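Local structure of fusolin (Unidentified entomopoxvirus, 4OW5) at residues A[6-11]-A[118-123]; A[44-49]-A[53-58]; A[96-101]-A[107-112]; A[126-131]-A[240-245]; A[200-203]-A[208-211]. The protein probably binds chitin and cleaves it oxidatively as a lytic polysaccharide monooxygenase, enhances viral virulence and crystallises in vivo into viral spindles. One frame throughout, in Å; residues are numbered along the deposited sequence.

Contact 1: residues A[6-11]-A[118-123]. With EDO (1,2-ethanediol), chain H.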
# COMPACT_ATOMS: atom_id res chain seq x y z
N PHE A 6 2.70 -17.22 -14.20
CA PHE A 6 3.53 -16.31 -13.39
C PHE A 6 3.62 -14.95 -14.05
O PHE A 6 4.19 -14.89 -15.14
CB PHE A 6 4.95 -16.84 -13.13
CG PHE A 6 5.63 -15.95 -12.11
CD1 PHE A 6 5.18 -15.91 -10.80
CD2 PHE A 6 6.60 -15.03 -12.49
CE1 PHE A 6 5.65 -14.96 -9.91
CE2 PHE A 6 7.16 -14.14 -11.56
CZ PHE A 6 6.68 -14.13 -10.27
N PRO A 7 3.13 -13.85 -13.42
CA PRO A 7 2.34 -13.80 -12.16
C PRO A 7 1.00 -14.48 -12.41
O PRO A 7 0.42 -14.27 -13.46
CB PRO A 7 2.17 -12.30 -11.87
CG PRO A 7 2.87 -11.56 -12.93
CD PRO A 7 3.23 -12.52 -14.05
N ILE A 8 0.53 -15.29 -11.47
CA ILE A 8 -0.67 -16.11 -11.66
C ILE A 8 -1.86 -15.26 -12.10
O ILE A 8 -2.11 -14.19 -11.52
CB ILE A 8 -0.99 -16.97 -10.42
CG1 ILE A 8 -2.04 -18.04 -10.76
CG2 ILE A 8 -1.39 -16.17 -9.19
CD1 ILE A 8 -2.25 -19.13 -9.65
N ALA A 9 -2.57 -15.70 -13.17
CA ALA A 9 -3.72 -14.97 -13.65
C ALA A 9 -4.83 -15.01 -12.58
O ALA A 9 -4.95 -16.00 -11.84
CB ALA A 9 -4.24 -15.56 -14.95
N ARG A 10 -5.66 -13.97 -12.53
CA ARG A 10 -6.75 -13.85 -11.55
C ARG A 10 -7.67 -15.07 -11.55
O ARG A 10 -7.96 -15.62 -10.48
CB ARG A 10 -7.57 -12.60 -11.86
CG ARG A 10 -8.61 -12.29 -10.83
CD ARG A 10 -9.38 -11.05 -11.25
NE ARG A 10 -8.58 -9.83 -11.04
CZ ARG A 10 -9.04 -8.61 -11.25
NH1 ARG A 10 -10.29 -8.43 -11.67
NH2 ARG A 10 -8.27 -7.56 -11.01
N GLN A 11 -8.16 -15.44 -12.73
CA GLN A 11 -9.09 -16.56 -12.84
C GLN A 11 -8.39 -17.90 -12.56
O GLN A 11 -9.05 -18.83 -12.10
CB GLN A 11 -9.82 -16.58 -14.18
CG GLN A 11 -9.10 -17.21 -15.36
CD GLN A 11 -7.83 -16.53 -15.78
OE1 GLN A 11 -7.61 -15.36 -15.53
NE2 GLN A 11 -7.03 -17.22 -16.52
N THR A 118 -6.44 -10.75 -4.58
CA THR A 118 -5.18 -11.17 -3.98
C THR A 118 -4.08 -11.05 -5.02
O THR A 118 -4.17 -11.71 -6.06
CB THR A 118 -5.24 -12.58 -3.41
OG1 THR A 118 -6.28 -12.63 -2.44
CG2 THR A 118 -3.90 -13.03 -2.77
N PRO A 119 -3.02 -10.26 -4.74
CA PRO A 119 -1.95 -10.14 -5.72
C PRO A 119 -0.79 -11.04 -5.48
O PRO A 119 -0.56 -11.51 -4.38
CB PRO A 119 -1.51 -8.70 -5.51
CG PRO A 119 -1.59 -8.54 -3.98
CD PRO A 119 -2.80 -9.36 -3.59
N THR A 120 0.02 -11.20 -6.51
CA THR A 120 1.35 -11.74 -6.41
C THR A 120 2.18 -10.64 -5.76
O THR A 120 2.19 -9.51 -6.26
CB THR A 120 1.91 -12.11 -7.80
OG1 THR A 120 1.19 -13.24 -8.30
CG2 THR A 120 3.44 -12.36 -7.76
N VAL A 121 2.89 -10.94 -4.68
CA VAL A 121 3.69 -9.97 -3.94
C VAL A 121 5.14 -10.10 -4.31
O VAL A 121 5.77 -11.08 -3.94
CB VAL A 121 3.49 -10.15 -2.42
CG1 VAL A 121 4.39 -9.20 -1.64
CG2 VAL A 121 2.01 -9.98 -2.04
N ILE A 122 5.69 -9.09 -4.98
CA ILE A 122 7.08 -9.08 -5.41
C ILE A 122 7.90 -8.16 -4.48
O ILE A 122 7.73 -6.95 -4.53
CB ILE A 122 7.18 -8.64 -6.90
CG1 ILE A 122 6.27 -9.59 -7.77
CG2 ILE A 122 8.68 -8.63 -7.39
CD1 ILE A 122 6.21 -9.27 -9.16
N PRO A 123 8.82 -8.70 -3.67
CA PRO A 123 9.63 -7.82 -2.80
C PRO A 123 10.68 -7.02 -3.59
O PRO A 123 11.23 -7.50 -4.57
CB PRO A 123 10.31 -8.81 -1.82
CG PRO A 123 9.74 -10.16 -2.11
CD PRO A 123 9.21 -10.12 -3.51
C1 EDO H . -11.43 -5.70 -13.58
O1 EDO H . -12.27 -4.98 -14.41
C2 EDO H . -11.72 -5.45 -12.10
O2 EDO H . -10.48 -5.65 -11.46
O HOH W 1 -0.82 -12.54 -9.76
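Thr-120 is set over the run from Phe-6 to Ile-8 and is the residue of 118-123 that makes every close contact with 6-11. Start at its CB, which faces the ring of Pro-7 with the Pro-7 CB 4.1 Å off. The branch then splits. With OG1 beside the backbone N (chi1 -70°), the methyl CG2 is left anti to that N and runs out to CE1 of Phe-6 at 4.0 Å, meeting the ring obliquely. OG1 goes the other way, lying 3.8 Å from CB of Pro-7, whose peptide bond is cis, and 4.0 Å from CG2 of Ile-8. Here the two sheets of the fibronectin type III-like sandwich come together, strand 2-6 at the edge of one and strand 120-123, parallel to 223-234, in the other. Water 1 bridges the gap, 2.6 Å from Thr-120 OG1 and 2.7 Å from Ile-8 O. The second subunit also reaches in: its Tyr-345 OH is hydrogen-bonded to both Thr-120 OG1 and Ile-8 N. Arg-10 turns both terminal nitrogens onto the ethanediol O2, NH1 at 2.8 Å, while NH2 is also salt-bridged to Asp-230.

Contact 2: residues A[44-49]-A[53-58]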
# COMPACT_ATOMS: atom_id res chain seq x y z
N LYS A 44 -26.69 -13.53 -10.51
CA LYS A 44 -27.18 -12.97 -11.79
C LYS A 44 -28.13 -13.95 -12.49
O LYS A 44 -29.21 -13.55 -12.95
CB LYS A 44 -26.01 -12.62 -12.70
CG LYS A 44 -26.40 -11.87 -13.99
CD LYS A 44 -25.09 -11.59 -14.76
CE LYS A 44 -25.28 -10.93 -16.09
NZ LYS A 44 -23.96 -10.54 -16.66
N VAL A 45 -27.75 -15.23 -12.52
CA VAL A 45 -28.56 -16.28 -13.11
C VAL A 45 -29.84 -16.47 -12.31
O VAL A 45 -30.90 -16.65 -12.92
CB VAL A 45 -27.75 -17.60 -13.28
CG1 VAL A 45 -28.63 -18.74 -13.79
CG2 VAL A 45 -26.57 -17.36 -14.24
N LEU A 46 -29.78 -16.42 -10.98
CA LEU A 46 -30.98 -16.59 -10.15
C LEU A 46 -31.94 -15.43 -10.37
O LEU A 46 -33.13 -15.65 -10.39
CB LEU A 46 -30.64 -16.68 -8.65
CG LEU A 46 -29.96 -17.98 -8.16
CD1 LEU A 46 -29.65 -17.87 -6.70
CD2 LEU A 46 -30.83 -19.21 -8.39
N GLN A 47 -31.41 -14.20 -10.49
CA GLN A 47 -32.23 -13.00 -10.74
C GLN A 47 -32.93 -13.10 -12.08
O GLN A 47 -34.02 -12.58 -12.21
CB GLN A 47 -31.36 -11.73 -10.72
CG GLN A 47 -30.95 -11.32 -9.30
CD GLN A 47 -32.07 -10.71 -8.48
OE1 GLN A 47 -33.20 -10.52 -8.95
NE2 GLN A 47 -31.78 -10.39 -7.23
N GLN A 48 -32.31 -13.74 -13.07
CA GLN A 48 -32.87 -13.87 -14.42
C GLN A 48 -33.78 -15.13 -14.56
O GLN A 48 -34.12 -15.52 -15.68
CB GLN A 48 -31.76 -13.91 -15.47
CG GLN A 48 -31.02 -12.58 -15.64
CD GLN A 48 -29.97 -12.61 -16.71
OE1 GLN A 48 -29.94 -13.52 -17.55
NE2 GLN A 48 -29.13 -11.58 -16.77
N GLY A 49 -34.16 -15.76 -13.46
CA GLY A 49 -35.06 -16.91 -13.50
C GLY A 49 -34.45 -18.30 -13.56
O GLY A 49 -35.20 -19.28 -13.57
N ASP A 53 -29.16 -25.14 -10.16
CA ASP A 53 -28.19 -25.86 -11.02
C ASP A 53 -27.73 -25.02 -12.20
O ASP A 53 -26.56 -25.07 -12.56
CB ASP A 53 -28.74 -27.18 -11.55
CG ASP A 53 -28.87 -28.26 -10.49
OD1 ASP A 53 -28.58 -27.97 -9.31
OD2 ASP A 53 -29.25 -29.39 -10.84
N GLN A 54 -28.62 -24.26 -12.81
CA GLN A 54 -28.22 -23.35 -13.90
C GLN A 54 -27.27 -22.25 -13.35
O GLN A 54 -26.27 -21.91 -14.00
CB GLN A 54 -29.43 -22.71 -14.54
CG GLN A 54 -30.20 -23.70 -15.41
CD GLN A 54 -31.49 -23.10 -15.90
OE1 GLN A 54 -32.32 -22.62 -15.13
NE2 GLN A 54 -31.66 -23.06 -17.20
N ALA A 55 -27.60 -21.70 -12.17
CA ALA A 55 -26.78 -20.69 -11.52
C ALA A 55 -25.40 -21.26 -11.09
O ALA A 55 -24.38 -20.61 -11.35
CB ALA A 55 -27.50 -20.09 -10.32
N ALA A 56 -25.37 -22.46 -10.45
CA ALA A 56 -24.10 -23.09 -10.05
C ALA A 56 -23.29 -23.50 -11.29
O ALA A 56 -22.08 -23.33 -11.31
CB ALA A 56 -24.33 -24.31 -9.15
N SER A 57 -23.95 -24.00 -12.33
CA SER A 57 -23.27 -24.36 -13.56
C SER A 57 -22.60 -23.14 -14.21
O SER A 57 -21.47 -23.25 -14.71
CB SER A 57 -24.23 -24.99 -14.56
OG SER A 57 -23.53 -25.32 -15.74
N ALA A 58 -23.30 -22.00 -14.24
CA ALA A 58 -22.79 -20.78 -14.87
C ALA A 58 -21.58 -20.27 -14.12
O ALA A 58 -20.55 -19.99 -14.75
CB ALA A 58 -23.88 -19.71 -14.92
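Val-45 points at the facing helix, and its two methyls divide the work. CG1, carried opposite its own backbone N (chi1 175°), presses chiefly on the main chain of Ala-55, 3.5 Å from the Ala-55 CA. CG2 is turned farther along that helix, onto the methyl of Ala-58, where it comes within 3.6 Å of the Ala-58 CB. Ala-55 answers with its own CB, which fits between two neighbours: CB of Val-45 is 3.9 Å away, and CG of Leu-46 is also 3.9 Å away. Leu-46 starts out alongside the interface and only its branched end leans in; the same side chain packs on Pro-248 of the second subunit.

Small alanine methyls at 55 and 58 are consistent with the close approach, 5.0 Å between the CA atoms of Val-45 and Ala-55. Gln-54 stands at the margin, touching CG1 of Val-45 with its CB at 4.1 Å, while its OE1 is turned back to the N of Thr-51. Trp-100 from a later loop packs on both Val-45 and Gln-54.

Gly-49, at positive phi, closes the first helix as the C-prime residue of a Schellman motif, its N bonded to Leu-46 O at 3.2 Å. Helix 32-47 thus ends, turns and runs back as helix 52-64: an alpha-alpha hairpin, in the helical insertion between strands 2-6 and 120-123.

Contact 3: residues A[96-101]-A[107-112]. With EDO (1,2-ethanediol), chain H.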
# COMPACT_ATOMS: atom_id res chain seq x y z
N HIS A 96 -14.58 -10.35 -22.26
CA HIS A 96 -15.89 -9.98 -22.78
C HIS A 96 -16.86 -11.18 -22.94
O HIS A 96 -17.67 -11.20 -23.85
CB HIS A 96 -15.75 -9.20 -24.13
CG HIS A 96 -16.99 -8.46 -24.54
ND1 HIS A 96 -17.64 -8.75 -25.74
CD2 HIS A 96 -17.69 -7.53 -23.88
CE1 HIS A 96 -18.71 -7.96 -25.78
NE2 HIS A 96 -18.78 -7.20 -24.69
N ALA A 97 -16.79 -12.15 -22.03
CA ALA A 97 -17.74 -13.27 -21.99
C ALA A 97 -18.88 -12.83 -21.09
O ALA A 97 -18.71 -12.77 -19.87
CB ALA A 97 -17.06 -14.50 -21.46
N THR A 98 -20.00 -12.44 -21.66
CA THR A 98 -21.09 -11.86 -20.87
C THR A 98 -22.44 -12.60 -20.99
O THR A 98 -23.45 -12.02 -20.58
CB THR A 98 -21.30 -10.38 -21.33
OG1 THR A 98 -21.87 -10.41 -22.64
CG2 THR A 98 -20.01 -9.56 -21.35
N THR A 99 -22.50 -13.81 -21.54
CA THR A 99 -23.77 -14.49 -21.81
C THR A 99 -23.82 -15.87 -21.17
O THR A 99 -23.41 -16.83 -21.82
CB THR A 99 -23.92 -14.61 -23.34
OG1 THR A 99 -22.73 -15.15 -23.90
CG2 THR A 99 -24.18 -13.28 -23.99
N TRP A 100 -24.41 -15.99 -20.00
CA TRP A 100 -24.44 -17.27 -19.30
C TRP A 100 -25.16 -18.38 -20.09
O TRP A 100 -24.77 -19.54 -19.96
CB TRP A 100 -25.05 -17.15 -17.90
CG TRP A 100 -26.53 -16.96 -17.83
CD1 TRP A 100 -27.19 -15.77 -17.71
CD2 TRP A 100 -27.53 -17.98 -17.68
NE1 TRP A 100 -28.54 -15.99 -17.57
CE2 TRP A 100 -28.78 -17.34 -17.56
CE3 TRP A 100 -27.49 -19.39 -17.67
CZ2 TRP A 100 -29.98 -18.05 -17.39
CZ3 TRP A 100 -28.67 -20.09 -17.46
CH2 TRP A 100 -29.90 -19.42 -17.38
N ARG A 101 -26.12 -18.03 -20.94
CA ARG A 101 -26.87 -19.02 -21.72
C ARG A 101 -26.13 -19.55 -22.92
O ARG A 101 -26.49 -20.62 -23.40
CB ARG A 101 -28.21 -18.42 -22.22
CG ARG A 101 -29.20 -18.17 -21.11
CD ARG A 101 -30.52 -17.68 -21.65
NE ARG A 101 -31.42 -17.20 -20.59
CZ ARG A 101 -31.33 -16.02 -19.98
NH1 ARG A 101 -30.36 -15.17 -20.29
NH2 ARG A 101 -32.21 -15.69 -19.03
N ASP A 107 -20.63 -16.69 -19.24
CA ASP A 107 -20.55 -15.44 -18.48
C ASP A 107 -19.38 -15.54 -17.50
O ASP A 107 -19.41 -16.35 -16.58
CB ASP A 107 -21.86 -15.15 -17.75
CG ASP A 107 -21.88 -13.79 -17.07
OD1 ASP A 107 -20.80 -13.31 -16.64
OD2 ASP A 107 -22.96 -13.20 -16.97
N LYS A 108 -18.34 -14.71 -17.71
CA LYS A 108 -17.16 -14.70 -16.84
C LYS A 108 -17.02 -13.34 -16.16
O LYS A 108 -15.98 -13.06 -15.57
CB LYS A 108 -15.90 -15.05 -17.62
CG LYS A 108 -15.93 -16.49 -18.17
CD LYS A 108 -14.89 -16.67 -19.20
CE LYS A 108 -14.79 -18.08 -19.73
NZ LYS A 108 -15.03 -18.06 -21.20
N THR A 109 -18.08 -12.54 -16.17
CA THR A 109 -18.11 -11.16 -15.65
C THR A 109 -17.89 -11.02 -14.17
O THR A 109 -17.54 -9.92 -13.75
CB THR A 109 -19.38 -10.41 -16.02
OG1 THR A 109 -20.50 -11.09 -15.48
CG2 THR A 109 -19.51 -10.24 -17.50
N GLY A 110 -17.98 -12.09 -13.38
CA GLY A 110 -17.63 -12.03 -11.97
C GLY A 110 -16.18 -11.65 -11.79
O GLY A 110 -15.82 -10.95 -10.84
N MET A 111 -15.32 -12.00 -12.76
CA MET A 111 -13.89 -11.69 -12.70
C MET A 111 -13.60 -10.20 -12.91
O MET A 111 -12.47 -9.79 -12.66
CB MET A 111 -13.10 -12.57 -13.69
CG MET A 111 -13.15 -14.07 -13.32
SD MET A 111 -12.38 -14.40 -11.70
CE MET A 111 -12.99 -16.06 -11.34
N ASP A 112 -14.60 -9.38 -13.28
CA ASP A 112 -14.40 -7.94 -13.48
C ASP A 112 -14.96 -7.10 -12.32
O ASP A 112 -14.92 -5.87 -12.41
CB ASP A 112 -14.99 -7.48 -14.80
CG ASP A 112 -14.05 -7.77 -15.93
OD1 ASP A 112 -13.00 -7.05 -16.05
OD2 ASP A 112 -14.33 -8.70 -16.70
C1 EDO H . -11.43 -5.70 -13.58
O1 EDO H . -12.27 -4.98 -14.41
C2 EDO H . -11.72 -5.45 -12.10
O2 EDO H . -10.48 -5.65 -11.46
O HOH W 2 -24.93 -13.30 -18.74
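Ala-97 and Lys-108 join the two loops at a single beta bridge, Thr-98 opposite Asp-107, and an Asx turn on Asp-107 then leads into the short 3-10 segment 109-112. The tight part is centred on Ala-97 O. It accepts from Lys-108 N at 2.9 Å, almost straight at the hydrogen (170°), although the donor sits above the carbonyl plane. The same oxygen is 3.5 Å from CA of Asp-107 in a CA-H...O contact. Next to this bond, the methyl of Ala-97 lies along the aliphatic chain of Lys-108, closest to CD at 3.8 Å. That chain ends in NZ, bonded to Phe-105 O and Glu-68 O. The Lys-108 side chain is about 8 Å from that of His-1, a ligand of the copper or zinc site, empty in this model.

The looser rim is a pair of methyls, CG2 of Thr-98 crossing CG2 of Thr-109 at about a right angle, 3.9 Å apart. Toward Trp-100 the contact is water-mediated: CB of Asp-107 still packs closely on the Trp-100 backbone, but water 2 gives protons to Thr-98 O and Asp-107 OD2 and accepts from Trp-100 N. OD2 has a second partner in the ammonium of Lys-44. The other carboxylate oxygen, Asp-107 OD1, takes Thr-109 N at 2.9 Å and, on its syn lone pair, the hydroxyl OG1 of Thr-109 at 2.5 Å.

Contact 4: residues A[126-131]-A[240-245]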
# COMPACT_ATOMS: atom_id res chain seq x y z
N ASP A 126 15.61 -2.91 -3.48
CA ASP A 126 15.87 -1.50 -3.22
C ASP A 126 14.68 -0.70 -3.75
O ASP A 126 14.21 -0.91 -4.87
CB ASP A 126 17.22 -1.03 -3.81
CG ASP A 126 17.41 -1.27 -5.27
OD1 ASP A 126 16.87 -2.27 -5.78
OD2 ASP A 126 18.17 -0.49 -5.91
N ASN A 127 14.17 0.17 -2.90
CA ASN A 127 12.97 0.94 -3.18
C ASN A 127 13.14 2.03 -4.24
O ASN A 127 12.14 2.50 -4.75
CB ASN A 127 12.46 1.55 -1.92
CG ASN A 127 12.03 0.51 -0.91
OD1 ASN A 127 11.68 -0.62 -1.26
ND2 ASN A 127 12.10 0.85 0.35
N THR A 128 14.38 2.37 -4.62
CA THR A 128 14.62 3.40 -5.62
C THR A 128 14.65 2.85 -7.05
O THR A 128 14.66 3.68 -7.94
CB THR A 128 15.92 4.16 -5.33
OG1 THR A 128 17.01 3.27 -5.45
CG2 THR A 128 15.90 4.87 -4.00
N VAL A 129 14.61 1.51 -7.28
CA VAL A 129 14.55 0.95 -8.66
C VAL A 129 13.38 1.49 -9.43
O VAL A 129 12.28 1.57 -8.89
CB VAL A 129 14.47 -0.61 -8.75
CG1 VAL A 129 15.80 -1.24 -8.45
CG2 VAL A 129 13.33 -1.21 -7.91
N SER A 130 13.58 1.79 -10.70
CA SER A 130 12.51 2.31 -11.56
C SER A 130 11.75 1.18 -12.27
O SER A 130 10.58 1.37 -12.63
CB SER A 130 13.09 3.28 -12.58
OG SER A 130 14.26 2.72 -13.15
N THR A 131 12.43 0.04 -12.53
CA THR A 131 11.81 -1.12 -13.15
C THR A 131 12.31 -2.39 -12.51
O THR A 131 13.45 -2.45 -12.07
CB THR A 131 12.07 -1.17 -14.67
OG1 THR A 131 13.47 -1.35 -14.88
CG2 THR A 131 11.56 0.06 -15.40
N ASN A 240 16.36 4.62 3.75
CA ASN A 240 16.82 4.63 2.37
C ASN A 240 18.34 4.73 2.45
O ASN A 240 18.86 5.69 3.01
CB ASN A 240 16.20 5.83 1.64
CG ASN A 240 16.51 5.94 0.17
OD1 ASN A 240 17.17 5.09 -0.41
ND2 ASN A 240 16.11 7.03 -0.48
N GLU A 241 19.05 3.71 1.98
CA GLU A 241 20.53 3.69 2.09
C GLU A 241 21.23 4.94 1.57
O GLU A 241 22.24 5.33 2.14
CB GLU A 241 21.11 2.46 1.38
CG GLU A 241 20.91 1.18 2.18
CD GLU A 241 21.80 1.08 3.41
OE1 GLU A 241 23.03 1.29 3.27
OE2 GLU A 241 21.27 0.82 4.51
N GLU A 242 20.68 5.62 0.57
CA GLU A 242 21.35 6.84 0.08
C GLU A 242 21.33 8.00 1.08
O GLU A 242 22.12 8.93 0.93
CB GLU A 242 20.78 7.31 -1.25
CG GLU A 242 19.31 7.70 -1.20
CD GLU A 242 18.71 8.05 -2.54
OE1 GLU A 242 19.39 8.71 -3.36
OE2 GLU A 242 17.52 7.72 -2.74
N ASP A 243 20.45 7.95 2.11
CA ASP A 243 20.39 8.96 3.16
C ASP A 243 21.16 8.55 4.42
O ASP A 243 21.23 9.34 5.35
CB ASP A 243 18.93 9.17 3.57
CG ASP A 243 18.08 9.77 2.50
OD1 ASP A 243 18.65 10.28 1.51
OD2 ASP A 243 16.85 9.81 2.70
N LYS A 244 21.70 7.35 4.45
CA LYS A 244 22.37 6.82 5.64
C LYS A 244 23.80 7.35 5.85
O LYS A 244 24.72 6.99 5.11
CB LYS A 244 22.42 5.28 5.57
CG LYS A 244 22.73 4.64 6.94
CD LYS A 244 22.88 3.13 6.81
CE LYS A 244 23.22 2.49 8.14
NZ LYS A 244 23.64 1.07 7.98
N ILE A 245 24.00 8.10 6.94
CA ILE A 245 25.33 8.57 7.36
C ILE A 245 25.93 7.46 8.23
O ILE A 245 25.32 7.05 9.22
CB ILE A 245 25.28 9.94 8.09
CG1 ILE A 245 24.60 11.00 7.21
CG2 ILE A 245 26.70 10.42 8.56
CD1 ILE A 245 24.23 12.29 7.94
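The methyl of Thr-128 meets two polar side chains of the 240-245 segment. Its CG2 stands 3.5 Å from OE2 of Glu-242 and 3.8 Å from OD1 of Asn-240. Thr-128 and Glu-242 approach from opposite directions, whereas Asn-240 crosses Thr-128 at about a right angle. The torsion of Thr-128 (chi1 64°) tucks OG1 between the backbone N and carbonyl carbon and sends the methyl outward into the contact.

Behind this first shell, the two polar partners are tied to each other. ND2 of Asn-240 donates to OE2 of Glu-242 at 2.8 Å, with an N-H...O angle of 151°; the carboxylate is met on its anti side, and the oxygen lies 21° out of the Asn-240 amide plane. ND2 has another partner in Ser-114 OG of the second subunit.

On the Thr-128 side, a type I beta turn from Asp-126 to Val-129 carries the methyl; its closing bond, Val-129 N to Asp-126 O, is weak at 3.4 Å. OD1 of Asn-127 accepts from Arg-236 N, joining the turn to the chain just after strand 223-234.

A methyl against a carboxylate oxygen already bonded to Asn-240 ND2, and against an amide oxygen, gives little specific attraction, so the loop before strand 131-140 and the linker after strand 223-234 are probably placed here mainly by their other bonds, including those to the second subunit.

Contact 5: residues A[200-203]-A[208-211]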
# COMPACT_ATOMS: atom_id res chain seq x y z
N VAL A 200 10.27 -9.15 -18.91
CA VAL A 200 9.81 -7.79 -19.18
C VAL A 200 10.16 -6.98 -17.97
O VAL A 200 10.00 -7.48 -16.85
CB VAL A 200 8.28 -7.74 -19.47
CG1 VAL A 200 7.83 -6.33 -19.80
CG2 VAL A 200 7.91 -8.70 -20.58
N GLY A 201 10.63 -5.75 -18.20
CA GLY A 201 10.90 -4.81 -17.14
C GLY A 201 9.57 -4.22 -16.74
O GLY A 201 8.88 -3.66 -17.58
N ILE A 202 9.16 -4.43 -15.51
CA ILE A 202 7.87 -3.92 -15.02
C ILE A 202 8.09 -2.59 -14.35
O ILE A 202 8.84 -2.54 -13.38
CB ILE A 202 7.24 -4.93 -14.03
CG1 ILE A 202 7.12 -6.33 -14.68
CG2 ILE A 202 5.88 -4.43 -13.54
CD1 ILE A 202 6.22 -6.39 -15.93
N PRO A 203 7.41 -1.51 -14.79
CA PRO A 203 7.55 -0.22 -14.10
C PRO A 203 7.14 -0.38 -12.64
O PRO A 203 6.12 -1.01 -12.35
CB PRO A 203 6.60 0.73 -14.87
CG PRO A 203 6.39 0.06 -16.19
CD PRO A 203 6.47 -1.41 -15.93
N GLN A 208 -1.11 -1.44 -5.68
CA GLN A 208 -1.47 -2.70 -6.30
C GLN A 208 -1.94 -2.41 -7.73
O GLN A 208 -2.63 -1.42 -7.96
CB GLN A 208 -2.54 -3.42 -5.48
CG GLN A 208 -2.94 -4.70 -6.11
CD GLN A 208 -3.74 -5.60 -5.23
OE1 GLN A 208 -3.71 -5.52 -4.00
NE2 GLN A 208 -4.51 -6.45 -5.85
N PHE A 209 -1.44 -3.18 -8.68
CA PHE A 209 -1.72 -2.95 -10.09
C PHE A 209 -2.10 -4.24 -10.79
O PHE A 209 -2.09 -5.32 -10.20
CB PHE A 209 -0.48 -2.31 -10.76
CG PHE A 209 0.78 -3.13 -10.75
CD1 PHE A 209 1.61 -3.13 -9.64
CD2 PHE A 209 1.14 -3.89 -11.85
CE1 PHE A 209 2.81 -3.82 -9.66
CE2 PHE A 209 2.30 -4.65 -11.84
CZ PHE A 209 3.16 -4.58 -10.76
N VAL A 210 -2.47 -4.10 -12.05
CA VAL A 210 -2.89 -5.20 -12.90
C VAL A 210 -1.99 -5.24 -14.12
O VAL A 210 -1.62 -4.20 -14.69
CB VAL A 210 -4.42 -5.08 -13.31
CG1 VAL A 210 -4.78 -5.97 -14.51
CG2 VAL A 210 -5.32 -5.38 -12.14
N LEU A 211 -1.60 -6.46 -14.47
CA LEU A 211 -0.90 -6.79 -15.71
C LEU A 211 -1.94 -7.48 -16.58
O LEU A 211 -2.69 -8.31 -16.06
CB LEU A 211 0.34 -7.67 -15.48
CG LEU A 211 1.46 -6.96 -14.70
CD1 LEU A 211 2.56 -7.89 -14.32
CD2 LEU A 211 2.03 -5.81 -15.48
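Ile-202 has the most surface buried here, and it divides its carbon atoms between Phe-209 and Leu-211 on the facing strand. With CG1 beside the backbone N (chi1 -55°), CG2 is anti to that N and projects to the far end of the phenyl group, 3.9 Å from CZ and 4.0 Å from CE2 of Phe-209, an oblique approach to the ring. The CG1 branch is bent at chi2, bringing CD1 to 4.3 Å from CD2 of Leu-211. Strands 194-203 and 209-217 lie in different sheets of the beta sandwich, and the link between them, only five residues long, crosses from one to the other. The nearest CA atoms, those of Ile-202 and Leu-211, are 9.3 Å apart, a sheet-to-sheet spacing filled by side chains. Phe-209 and Leu-211 point the same way, and Leu-211 sets its CD2 at the edge of the Phe-209 ring, in its plane, 3.8 Å from CE2. Phe-233 meets the ring of Phe-209 with the planes at about 30°, and Ile-153 touches all three residues. From strand 131-140, Phe-136 packs on Ile-202 and Leu-211, while Pro-7 lies against Leu-211.

In the fold
Contacts 1 and 5 lie near the centre of the folded chain, their own centres 10 Å apart, and both bring the two sheets of the sandwich together; Pro-7 and Leu-211 touch between them. Contacts 2 and 3 fall between the two segments of contact 1 in sequence. They form one helix-and-loop region, centres 12 Å apart, joined by the Lys-44 to Asp-107 salt bridge and tied back to contact 1 through Arg-10 and Met-111. Contact 4 opens next along the chain, on the far side, its centre 52 Å from that of contact 2, and spans contact 5. Contacts 1, 2 and 4 also touch the second subunit, which therefore meets this chain at widely separated places.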